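Local atomic coordinates of 1-deoxy-D-xylulose 5-phosphate reductoisomerase (Zymomonas mobilis, PDB entry 1R0K), a protein that catalyses the NADPH-dependent rearrangement and reduction of 1-deoxy-D-xylulose 5-phosphate to 2-C-methyl-D-erythritol 4-phosphate, a step in isoprenoid biosynthesis. Residues Ser209-Thr214 / Ala327-Ala332; Thr309-Ser314 / Ala323-Ala328; Gly178-Thr183 / Pro193-Gln198. All coordinates share one frame; numbering follows the deposited sequence.

All three contacts are buried, but their chemistry differs. Interactions 1 and 2 both use helix 321-337, and their centres lie about 11 Å apart. Interaction 1 is polar: an aspartate, an asparagine, a threonine and a water join this helix to helix 206-214. Interaction 2 is a methionine laid against the neighbouring helix 307-317. Interaction 3 lies farthest out, its centre about 21 Å from the centre of the chain. There a loop phenylalanine meets an alanine and an exposed arginine, so this contact reaches the surface at one edge. Interactions 1 and 3 touch through helix 206-214, where Ile210 CD1 packs 3.6 Å from Ala196 CB. Interactions 2 and 3 do not touch.

Interaction 1: residues Ser209-Thr214 / Ala327-Ala332; sequences SIDSAT and AANEIA
Asn329 reaches across from helix 321-337 and donates its amide to Asp211 of helix 206-214. Its CB points at the partner helix. CG lies anti to the backbone N (chi1 -174°), which carries the amide toward helix 206-214. There Asn329 CG comes to 3.8 Å from Asp211 OD1. At the tip the two branches do different work. Asn329 ND2 donates to Asp211 OD1 at 2.8 Å, and the N-H points nearly straight at the oxygen (164°). The acceptor lies almost in the amide plane. On the aspartate, the donor arrives on the syn side but 32° out of the carboxylate plane. The other branch, Asn329 OD1, accepts from a water at 3.0 Å.

This water also donates to Asp211 OD1 at 2.7 Å and accepts from Thr214 OG1 at 2.7 Å. Asp211 OD1 therefore has two donors. The remaining oxygen, Asp211 OD2, forms a salt bridge with Lys207, one turn earlier in the same helix. Ile346 of helix 345-356 packs beside Asn329.

Asp211 also shares a backbone hydrogen bond with Asn217, a predicted substrate-binding residue, which places the contact beside the predicted substrate site. Both branches of the amide are used, which fixes its flip. The amide and the water join the two helices by polar bonds, and with Lys207 they would probably stabilise a charged Asp211 in this buried place.

Interaction 2: residues Thr309-Ser314 / Ala323-Ala328; sequences TLAMES and AVMNAA
Met325 lays its sulfur against the backbone of helix 307-317. Met325 SD sits 3.6 Å from Ala311 CA and 3.9 Å from Leu310 C. The methyl group turns along the same helix, and Met325 CE comes to 4.2 Å from Ala311 CB. The hydroxyl of Ser314 completes the contact between the two segments. Ser314 OG lies 3.7 Å from Met325 SD and 3.9 Å from Met325 CB.

The shape of the methionine explains this fit. CG and SD run out in an extended chain, with chi1 and chi2 both near 180°. The chain then bends at chi3 (84°) and sets the methyl beside Ala311. The small side chain at Ala311 probably lets the sulfur come close to the backbone.

Ser314 is held from within its own helix. Ser314 OG donates to Leu310 O at 2.9 Å, from above the carbonyl plane. The backbone N of Ser314 reaches the same oxygen from the opposite face. Replacing Ser314 with an alanine would probably cost Leu310 O its hydroxyl donor, leaving the backbone N, and open a small gap beside the sulfur.

From outside the two segments, Leu220 and Ile223 of helix 216-229 also pack on Met325. Val350 of helix 345-356 touches both Met325 and Leu310. The axes of the two segments approach to 10.3 Å at 149°, so the helices run roughly antiparallel. A short link joins them. This is an alpha-alpha hairpin, part of the C-terminal helical bundle characteristic of this reductoisomerase family.

Interaction 3: residues Gly178-Thr183 / Pro193-Gln198; sequences GPFRTT and PERAVQ
Phe180 sets the CE1 edge of its ring over the guanidinium of Arg195, and Ala196 meets the ring obliquely. Phe180 CE1 lies over one face of the guanidinium, 3.7 Å from Arg195 NH1. The ring and guanidinium planes are 88° apart, close to perpendicular. NH1 meets the ring at its edge, near the ring plane, and is not stacked over the aromatic face. The aliphatic part of the arginine joins in, with Arg195 CD 4.1 Å from Phe180 CE1. Bends at chi2 and chi3 bring the arginine chain round to the ring.

Ala196 lies at the far end of the ring. Ala196 CA is 4.2 Å from Phe180 CZ, and the methyl carbon Ala196 CB is 4.5 Å from Phe180 CE2. Pro179 adds a local contact, with Pro179 CG 4.2 Å above one face of the Phe180 ring and offset toward the rim.

The charge of Arg195 is met elsewhere: NH2 forms a salt bridge with Glu187 of helix 185-188. The guanidinium thus covers a ring edge while a carboxylate holds its other end. Two successive type I turns, Gly178-Arg181 and Phe180-Thr183, shape the loop that presents the phenylalanine.

This loop follows strand 168-175 and leads into helix 185-188. Phe343 packs edge-to-face with Phe180, and Ala213 of helix 206-214 lies against the ring too. Ala196 in turn packs on Ile210 of that helix and on Phe336 of helix 321-337, so the loop and the short helix 193-196 both pack on helix 206-214, and helix 193-196 also reaches helix 321-337.

Interaction 1: residues Ser209-Thr214 / Ala327-Ala332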
ATOM      1  N   SER B 209       4.598  18.839  21.315  1.00 16.20           N
ATOM      2  CA  SER B 209       5.884  18.242  21.662  1.00 18.20           C
ATOM      3  C   SER B 209       5.772  17.303  22.860  1.00 17.37           C
ATOM      4  O   SER B 209       6.322  16.201  22.845  1.00 17.49           O
ATOM      5  CB  SER B 209       6.913  19.331  21.966  1.00 18.41           C
ATOM      6  OG  SER B 209       7.186  20.101  20.806  1.00 22.54           O
ATOM      7  N   ILE B 210       5.060  17.731  23.900  1.00 15.25           N
ATOM      8  CA  ILE B 210       4.918  16.897  25.088  1.00 14.11           C
ATOM      9  C   ILE B 210       4.149  15.610  24.791  1.00 14.50           C
ATOM     10  O   ILE B 210       4.548  14.529  25.234  1.00 15.08           O
ATOM     11  CB  ILE B 210       4.228  17.669  26.241  1.00 13.91           C
ATOM     12  CG1 ILE B 210       5.018  18.944  26.552  1.00 16.38           C
ATOM     13  CG2 ILE B 210       4.147  16.796  27.481  1.00 13.08           C
ATOM     14  CD1 ILE B 210       6.482  18.707  26.895  1.00 19.59           C
ATOM     15  N   ASP B 211       3.058  15.722  24.036  1.00 13.13           N
ATOM     16  CA  ASP B 211       2.256  14.555  23.687  1.00 13.03           C
ATOM     17  C   ASP B 211       3.085  13.545  22.895  1.00 11.92           C
ATOM     18  O   ASP B 211       2.866  12.332  22.983  1.00 11.23           O
ATOM     19  CB  ASP B 211       1.023  14.964  22.873  1.00 14.22           C
ATOM     20  CG  ASP B 211      -0.042  15.632  23.724  1.00 18.01           C
ATOM     21  OD1 ASP B 211      -0.005  15.481  24.967  1.00 15.63           O
ATOM     22  OD2 ASP B 211      -0.928  16.298  23.145  1.00 15.24           O
ATOM     23  N   SER B 212       4.029  14.055  22.117  1.00 11.50           N
ATOM     24  CA  SER B 212       4.906  13.195  21.335  1.00 13.88           C
ATOM     25  C   SER B 212       5.868  12.486  22.298  1.00 11.61           C
ATOM     26  O   SER B 212       6.135  11.296  22.168  1.00 11.58           O
ATOM     27  CB  SER B 212       5.694  14.036  20.329  1.00 17.26           C
ATOM     28  OG  SER B 212       6.705  13.273  19.696  1.00 26.60           O
ATOM     29  N   ALA B 213       6.363  13.233  23.278  1.00 12.58           N
ATOM     30  CA  ALA B 213       7.302  12.705  24.258  1.00 13.16           C
ATOM     31  C   ALA B 213       6.690  11.625  25.147  1.00 12.38           C
ATOM     32  O   ALA B 213       7.350  10.649  25.486  1.00 13.88           O
ATOM     33  CB  ALA B 213       7.847  13.847  25.114  1.00 12.94           C
ATOM     34  N   THR B 214       5.425  11.796  25.520  1.00 13.19           N
ATOM     35  CA  THR B 214       4.750  10.824  26.378  1.00 11.62           C
ATOM     36  C   THR B 214       4.047   9.756  25.548  1.00 13.47           C
ATOM     37  O   THR B 214       3.606   8.734  26.075  1.00 11.06           O
ATOM     38  CB  THR B 214       3.683  11.500  27.245  1.00 12.49           C
ATOM     39  OG1 THR B 214       2.653  12.013  26.395  1.00 12.71           O
ATOM     40  CG2 THR B 214       4.286  12.645  28.055  1.00 12.56           C
ATOM     41  N   ALA B 327      -9.108  15.707  27.967  1.00 12.63           N
ATOM     42  CA  ALA B 327      -9.184  16.911  28.787  1.00 12.80           C
ATOM     43  C   ALA B 327      -8.167  16.871  29.923  1.00 12.01           C
ATOM     44  O   ALA B 327      -7.481  17.855  30.180  1.00 14.22           O
ATOM     45  CB  ALA B 327     -10.590  17.079  29.351  1.00 12.18           C
ATOM     46  N   ALA B 328      -8.070  15.738  30.608  1.00 12.27           N
ATOM     47  CA  ALA B 328      -7.116  15.627  31.711  1.00 13.20           C
ATOM     48  C   ALA B 328      -5.689  15.824  31.213  1.00 12.50           C
ATOM     49  O   ALA B 328      -4.863  16.437  31.890  1.00 11.58           O
ATOM     50  CB  ALA B 328      -7.251  14.276  32.393  1.00 13.10           C
ATOM     51  N   ASN B 329      -5.394  15.301  30.028  1.00 13.78           N
ATOM     52  CA  ASN B 329      -4.054  15.442  29.469  1.00 13.44           C
ATOM     53  C   ASN B 329      -3.726  16.914  29.206  1.00 13.40           C
ATOM     54  O   ASN B 329      -2.595  17.353  29.416  1.00 13.36           O
ATOM     55  CB  ASN B 329      -3.931  14.634  28.172  1.00 14.26           C
ATOM     56  CG  ASN B 329      -2.518  14.619  27.634  1.00 14.86           C
ATOM     57  OD1 ASN B 329      -1.591  14.149  28.306  1.00 14.28           O
ATOM     58  ND2 ASN B 329      -2.338  15.138  26.422  1.00 12.31           N
ATOM     59  N   GLU B 330      -4.713  17.679  28.750  1.00 12.90           N
ATOM     60  CA  GLU B 330      -4.504  19.103  28.487  1.00 13.66           C
ATOM     61  C   GLU B 330      -4.018  19.802  29.754  1.00 13.69           C
ATOM     62  O   GLU B 330      -3.062  20.574  29.724  1.00 14.21           O
ATOM     63  CB  GLU B 330      -5.805  19.761  28.014  1.00 15.32           C
ATOM     64  CG  GLU B 330      -6.239  19.363  26.614  1.00 17.53           C
ATOM     65  CD  GLU B 330      -5.514  20.137  25.522  1.00 21.49           C
ATOM     66  OE1 GLU B 330      -4.514  20.828  25.821  1.00 22.69           O
ATOM     67  OE2 GLU B 330      -5.946  20.045  24.353  1.00 23.10           O
ATOM     68  N   ILE B 331      -4.693  19.522  30.866  1.00 13.00           N
ATOM     69  CA  ILE B 331      -4.358  20.106  32.157  1.00 11.94           C
ATOM     70  C   ILE B 331      -3.001  19.623  32.647  1.00 11.80           C
ATOM     71  O   ILE B 331      -2.167  20.422  33.066  1.00 12.92           O
ATOM     72  CB  ILE B 331      -5.428  19.736  33.222  1.00 12.24           C
ATOM     73  CG1 ILE B 331      -6.762  20.383  32.858  1.00 13.74           C
ATOM     74  CG2 ILE B 331      -4.984  20.190  34.607  1.00 12.92           C
ATOM     75  CD1 ILE B 331      -6.736  21.896  32.932  1.00 15.38           C
ATOM     76  N   ALA B 332      -2.788  18.312  32.591  1.00 12.88           N
ATOM     77  CA  ALA B 332      -1.540  17.723  33.050  1.00 12.34           C
ATOM     78  C   ALA B 332      -0.333  18.256  32.283  1.00 14.21           C
ATOM     79  O   ALA B 332       0.681  18.601  32.883  1.00 12.12           O
ATOM     80  CB  ALA B 332      -1.610  16.204  32.938  1.00 13.92           C
TER
HETATM   81  O   HOH W   1       1.118  14.151  27.089  1.00 14.61           O

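Interaction 2: residues Thr309-Ser314 / Ala323-Ala328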
ATOM      1  N   THR B 309      -1.458   2.608  27.229  1.00 15.54           N
ATOM      2  CA  THR B 309      -2.401   1.740  27.925  1.00 17.25           C
ATOM      3  C   THR B 309      -3.671   2.500  28.293  1.00 17.06           C
ATOM      4  O   THR B 309      -4.781   1.972  28.171  1.00 18.22           O
ATOM      5  CB  THR B 309      -1.781   1.163  29.201  1.00 18.60           C
ATOM      6  OG1 THR B 309      -0.626   0.390  28.856  1.00 20.79           O
ATOM      7  CG2 THR B 309      -2.788   0.274  29.930  1.00 20.84           C
ATOM      8  N   LEU B 310      -3.506   3.741  28.744  1.00 16.63           N
ATOM      9  CA  LEU B 310      -4.645   4.569  29.117  1.00 16.07           C
ATOM     10  C   LEU B 310      -5.583   4.733  27.925  1.00 16.68           C
ATOM     11  O   LEU B 310      -6.804   4.622  28.062  1.00 13.78           O
ATOM     12  CB  LEU B 310      -4.170   5.942  29.610  1.00 15.82           C
ATOM     13  CG  LEU B 310      -3.387   5.937  30.929  1.00 17.71           C
ATOM     14  CD1 LEU B 310      -3.062   7.365  31.342  1.00 17.23           C
ATOM     15  CD2 LEU B 310      -4.214   5.240  32.013  1.00 15.78           C
ATOM     16  N   ALA B 311      -5.011   4.992  26.755  1.00 15.89           N
ATOM     17  CA  ALA B 311      -5.810   5.159  25.545  1.00 17.93           C
ATOM     18  C   ALA B 311      -6.584   3.873  25.272  1.00 18.13           C
ATOM     19  O   ALA B 311      -7.785   3.910  24.993  1.00 18.05           O
ATOM     20  CB  ALA B 311      -4.908   5.493  24.359  1.00 18.15           C
ATOM     21  N   MET B 312      -5.889   2.740  25.361  1.00 18.51           N
ATOM     22  CA  MET B 312      -6.500   1.429  25.136  1.00 19.82           C
ATOM     23  C   MET B 312      -7.673   1.183  26.080  1.00 18.14           C
ATOM     24  O   MET B 312      -8.755   0.783  25.648  1.00 16.82           O
ATOM     25  CB  MET B 312      -5.467   0.309  25.341  1.00 21.04           C
ATOM     26  CG  MET B 312      -4.509   0.108  24.188  1.00 26.97           C
ATOM     27  SD  MET B 312      -5.299  -0.701  22.777  1.00 36.95           S
ATOM     28  CE  MET B 312      -3.876  -0.904  21.665  1.00 36.43           C
ATOM     29  N   GLU B 313      -7.451   1.411  27.372  1.00 17.63           N
ATOM     30  CA  GLU B 313      -8.496   1.195  28.370  1.00 19.89           C
ATOM     31  C   GLU B 313      -9.668   2.148  28.156  1.00 18.68           C
ATOM     32  O   GLU B 313     -10.828   1.765  28.302  1.00 17.95           O
ATOM     33  CB  GLU B 313      -7.919   1.361  29.780  1.00 19.93           C
ATOM     34  CG  GLU B 313      -6.741   0.439  30.054  1.00 24.18           C
ATOM     35  CD  GLU B 313      -6.200   0.568  31.466  1.00 26.90           C
ATOM     36  OE1 GLU B 313      -6.098   1.708  31.966  1.00 26.69           O
ATOM     37  OE2 GLU B 313      -5.864  -0.474  32.072  1.00 29.09           O
ATOM     38  N   SER B 314      -9.365   3.388  27.793  1.00 17.89           N
ATOM     39  CA  SER B 314     -10.417   4.364  27.552  1.00 18.28           C
ATOM     40  C   SER B 314     -11.312   3.903  26.397  1.00 18.19           C
ATOM     41  O   SER B 314     -12.539   3.988  26.487  1.00 18.05           O
ATOM     42  CB  SER B 314      -9.809   5.735  27.244  1.00 18.35           C
ATOM     43  OG  SER B 314      -9.135   6.257  28.380  1.00 18.89           O
ATOM     44  N   ALA B 323     -12.893  11.351  26.017  1.00 13.90           N
ATOM     45  CA  ALA B 323     -12.997  12.792  26.208  1.00 13.36           C
ATOM     46  C   ALA B 323     -12.354  13.184  27.537  1.00 14.41           C
ATOM     47  O   ALA B 323     -11.653  14.196  27.627  1.00 13.45           O
ATOM     48  CB  ALA B 323     -14.469  13.229  26.183  1.00 13.56           C
ATOM     49  N   VAL B 324     -12.595  12.382  28.568  1.00 13.37           N
ATOM     50  CA  VAL B 324     -12.034  12.659  29.888  1.00 13.09           C
ATOM     51  C   VAL B 324     -10.521  12.570  29.831  1.00 12.08           C
ATOM     52  O   VAL B 324      -9.822  13.418  30.379  1.00 13.41           O
ATOM     53  CB  VAL B 324     -12.561  11.658  30.948  1.00 12.67           C
ATOM     54  CG1 VAL B 324     -11.842  11.863  32.274  1.00 14.47           C
ATOM     55  CG2 VAL B 324     -14.061  11.840  31.125  1.00 13.35           C
ATOM     56  N   MET B 325     -10.015  11.543  29.160  1.00 12.49           N
ATOM     57  CA  MET B 325      -8.572  11.366  29.037  1.00 13.95           C
ATOM     58  C   MET B 325      -7.935  12.561  28.337  1.00 13.79           C
ATOM     59  O   MET B 325      -6.910  13.078  28.784  1.00 15.76           O
ATOM     60  CB  MET B 325      -8.256  10.098  28.246  1.00 14.09           C
ATOM     61  CG  MET B 325      -6.770   9.816  28.114  1.00 15.99           C
ATOM     62  SD  MET B 325      -6.452   8.426  27.015  1.00 15.38           S
ATOM     63  CE  MET B 325      -6.501   9.250  25.436  1.00 20.68           C
ATOM     64  N   ASN B 326      -8.548  12.993  27.238  1.00 13.45           N
ATOM     65  CA  ASN B 326      -8.026  14.123  26.475  1.00 14.76           C
ATOM     66  C   ASN B 326      -7.999  15.404  27.299  1.00 14.45           C
ATOM     67  O   ASN B 326      -6.990  16.108  27.329  1.00 16.39           O
ATOM     68  CB  ASN B 326      -8.863  14.358  25.218  1.00 14.78           C
ATOM     69  CG  ASN B 326      -8.359  15.530  24.405  1.00 18.47           C
ATOM     70  OD1 ASN B 326      -7.267  15.479  23.837  1.00 16.27           O
ATOM     71  ND2 ASN B 326      -9.149  16.601  24.352  1.00 15.81           N
ATOM     72  N   ALA B 327      -9.108  15.707  27.967  1.00 12.63           N
ATOM     73  CA  ALA B 327      -9.184  16.911  28.787  1.00 12.80           C
ATOM     74  C   ALA B 327      -8.167  16.871  29.923  1.00 12.01           C
ATOM     75  O   ALA B 327      -7.481  17.855  30.180  1.00 14.22           O
ATOM     76  CB  ALA B 327     -10.590  17.079  29.351  1.00 12.18           C
ATOM     77  N   ALA B 328      -8.070  15.738  30.608  1.00 12.27           N
ATOM     78  CA  ALA B 328      -7.116  15.627  31.711  1.00 13.20           C
ATOM     79  C   ALA B 328      -5.689  15.824  31.213  1.00 12.50           C
ATOM     80  O   ALA B 328      -4.863  16.437  31.890  1.00 11.58           O
ATOM     81  CB  ALA B 328      -7.251  14.276  32.393  1.00 13.10           C
TER

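Interaction 3: residues Gly178-Thr183 / Pro193-Gln198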
ATOM      1  N   GLY B 178       8.770   9.049  19.472  1.00 14.01           N
ATOM      2  CA  GLY B 178       9.025  10.298  20.162  1.00 14.36           C
ATOM      3  C   GLY B 178      10.487  10.512  20.502  1.00 15.02           C
ATOM      4  O   GLY B 178      11.317   9.645  20.246  1.00 12.77           O
ATOM      5  N   PRO B 179      10.831  11.663  21.096  1.00 15.26           N
ATOM      6  CA  PRO B 179      12.217  11.968  21.461  1.00 16.36           C
ATOM      7  C   PRO B 179      12.807  11.072  22.556  1.00 16.25           C
ATOM      8  O   PRO B 179      14.026  10.975  22.684  1.00 18.03           O
ATOM      9  CB  PRO B 179      12.142  13.436  21.880  1.00 16.66           C
ATOM     10  CG  PRO B 179      10.776  13.537  22.472  1.00 16.67           C
ATOM     11  CD  PRO B 179       9.934  12.770  21.474  1.00 16.77           C
ATOM     12  N   PHE B 180      11.954  10.407  23.329  1.00 15.73           N
ATOM     13  CA  PHE B 180      12.443   9.544  24.403  1.00 16.40           C
ATOM     14  C   PHE B 180      12.247   8.065  24.129  1.00 16.33           C
ATOM     15  O   PHE B 180      12.134   7.261  25.056  1.00 18.33           O
ATOM     16  CB  PHE B 180      11.771   9.924  25.722  1.00 15.47           C
ATOM     17  CG  PHE B 180      11.987  11.354  26.102  1.00 16.57           C
ATOM     18  CD1 PHE B 180      13.270  11.891  26.113  1.00 16.10           C
ATOM     19  CD2 PHE B 180      10.917  12.176  26.419  1.00 18.64           C
ATOM     20  CE1 PHE B 180      13.486  13.229  26.430  1.00 16.49           C
ATOM     21  CE2 PHE B 180      11.123  13.518  26.737  1.00 21.10           C
ATOM     22  CZ  PHE B 180      12.413  14.045  26.741  1.00 19.65           C
ATOM     23  N   ARG B 181      12.227   7.712  22.849  1.00 13.33           N
ATOM     24  CA  ARG B 181      12.044   6.328  22.427  1.00 14.73           C
ATOM     25  C   ARG B 181      12.987   5.349  23.124  1.00 15.46           C
ATOM     26  O   ARG B 181      12.603   4.223  23.431  1.00 17.17           O
ATOM     27  CB  ARG B 181      12.238   6.210  20.908  1.00 13.02           C
ATOM     28  CG  ARG B 181      12.212   4.771  20.377  1.00 13.56           C
ATOM     29  CD  ARG B 181      12.375   4.738  18.858  1.00 12.53           C
ATOM     30  NE  ARG B 181      13.628   5.352  18.416  1.00 14.70           N
ATOM     31  CZ  ARG B 181      14.788   4.712  18.296  1.00 15.83           C
ATOM     32  NH1 ARG B 181      14.878   3.417  18.583  1.00 14.27           N
ATOM     33  NH2 ARG B 181      15.862   5.367  17.874  1.00 14.17           N
ATOM     34  N   THR B 182      14.223   5.769  23.368  1.00 16.64           N
ATOM     35  CA  THR B 182      15.191   4.882  24.006  1.00 19.29           C
ATOM     36  C   THR B 182      15.550   5.290  25.431  1.00 19.07           C
ATOM     37  O   THR B 182      16.504   4.763  26.011  1.00 23.04           O
ATOM     38  CB  THR B 182      16.490   4.818  23.192  1.00 18.66           C
ATOM     39  OG1 THR B 182      17.117   6.106  23.198  1.00 22.28           O
ATOM     40  CG2 THR B 182      16.199   4.408  21.760  1.00 21.17           C
ATOM     41  N   THR B 183      14.783   6.222  25.986  1.00 18.79           N
ATOM     42  CA  THR B 183      15.007   6.733  27.342  1.00 16.49           C
ATOM     43  C   THR B 183      14.284   5.882  28.382  1.00 17.27           C
ATOM     44  O   THR B 183      13.125   5.509  28.197  1.00 16.80           O
ATOM     45  CB  THR B 183      14.493   8.183  27.470  1.00 16.27           C
ATOM     46  OG1 THR B 183      15.075   8.988  26.438  1.00 14.00           O
ATOM     47  CG2 THR B 183      14.845   8.761  28.835  1.00 14.09           C
ATOM     48  N   PRO B 193      10.723  20.629  31.324  1.00 18.72           N
ATOM     49  CA  PRO B 193       9.888  21.179  30.250  1.00 18.65           C
ATOM     50  C   PRO B 193      10.749  21.760  29.135  1.00 19.42           C
ATOM     51  O   PRO B 193      10.403  21.678  27.959  1.00 19.58           O
ATOM     52  CB  PRO B 193       9.082  22.267  30.958  1.00 19.17           C
ATOM     53  CG  PRO B 193       9.026  21.792  32.376  1.00 20.57           C
ATOM     54  CD  PRO B 193      10.417  21.284  32.609  1.00 17.74           C
ATOM     55  N   GLU B 194      11.870  22.359  29.521  1.00 19.66           N
ATOM     56  CA  GLU B 194      12.775  22.961  28.552  1.00 19.80           C
ATOM     57  C   GLU B 194      13.368  21.924  27.596  1.00 19.21           C
ATOM     58  O   GLU B 194      13.519  22.185  26.401  1.00 19.01           O
ATOM     59  CB  GLU B 194      13.897  23.719  29.279  1.00 20.58           C
ATOM     60  CG  GLU B 194      13.404  24.947  30.035  1.00 23.84           C
ATOM     61  CD  GLU B 194      13.055  24.668  31.490  1.00 25.32           C
ATOM     62  OE1 GLU B 194      12.645  23.534  31.816  1.00 26.05           O
ATOM     63  OE2 GLU B 194      13.180  25.602  32.313  1.00 28.90           O
ATOM     64  N   ARG B 195      13.690  20.745  28.115  1.00 17.97           N
ATOM     65  CA  ARG B 195      14.259  19.701  27.273  1.00 19.13           C
ATOM     66  C   ARG B 195      13.190  19.007  26.441  1.00 19.81           C
ATOM     67  O   ARG B 195      13.381  18.757  25.248  1.00 19.05           O
ATOM     68  CB  ARG B 195      14.986  18.656  28.123  1.00 21.68           C
ATOM     69  CG  ARG B 195      16.109  17.967  27.363  1.00 26.35           C
ATOM     70  CD  ARG B 195      15.912  16.473  27.179  1.00 27.74           C
ATOM     71  NE  ARG B 195      16.204  15.709  28.386  1.00 26.86           N
ATOM     72  CZ  ARG B 195      16.715  14.480  28.384  1.00 25.81           C
ATOM     73  NH1 ARG B 195      17.000  13.879  27.240  1.00 24.98           N
ATOM     74  NH2 ARG B 195      16.925  13.842  29.527  1.00 25.45           N
ATOM     75  N   ALA B 196      12.060  18.710  27.079  1.00 19.02           N
ATOM     76  CA  ALA B 196      10.951  18.009  26.432  1.00 19.82           C
ATOM     77  C   ALA B 196      10.344  18.682  25.205  1.00 19.09           C
ATOM     78  O   ALA B 196       9.873  18.006  24.292  1.00 21.50           O
ATOM     79  CB  ALA B 196       9.856  17.738  27.452  1.00 19.49           C
ATOM     80  N   VAL B 197      10.347  20.006  25.173  1.00 18.64           N
ATOM     81  CA  VAL B 197       9.757  20.715  24.043  1.00 22.16           C
ATOM     82  C   VAL B 197      10.709  20.907  22.868  1.00 23.67           C
ATOM     83  O   VAL B 197      10.290  21.342  21.795  1.00 23.83           O
ATOM     84  CB  VAL B 197       9.226  22.094  24.468  1.00 21.09           C
ATOM     85  CG1 VAL B 197       8.179  21.928  25.559  1.00 22.28           C
ATOM     86  CG2 VAL B 197      10.371  22.963  24.959  1.00 21.55           C
ATOM     87  N   GLN B 198      11.987  20.592  23.072  1.00 24.84           N
ATOM     88  CA  GLN B 198      12.979  20.738  22.011  1.00 26.12           C
ATOM     89  C   GLN B 198      12.640  19.882  20.800  1.00 27.64           C
ATOM     90  O   GLN B 198      12.291  18.709  20.932  1.00 26.16           O
ATOM     91  CB  GLN B 198      14.374  20.368  22.527  1.00 27.22           C
ATOM     92  CG  GLN B 198      14.949  21.356  23.529  1.00 27.71           C
ATOM     93  CD  GLN B 198      15.164  22.736  22.932  1.00 31.02           C
ATOM     94  OE1 GLN B 198      14.811  22.993  21.777  1.00 32.42           O
ATOM     95  NE2 GLN B 198      15.746  23.636  23.720  1.00 31.31           N
TER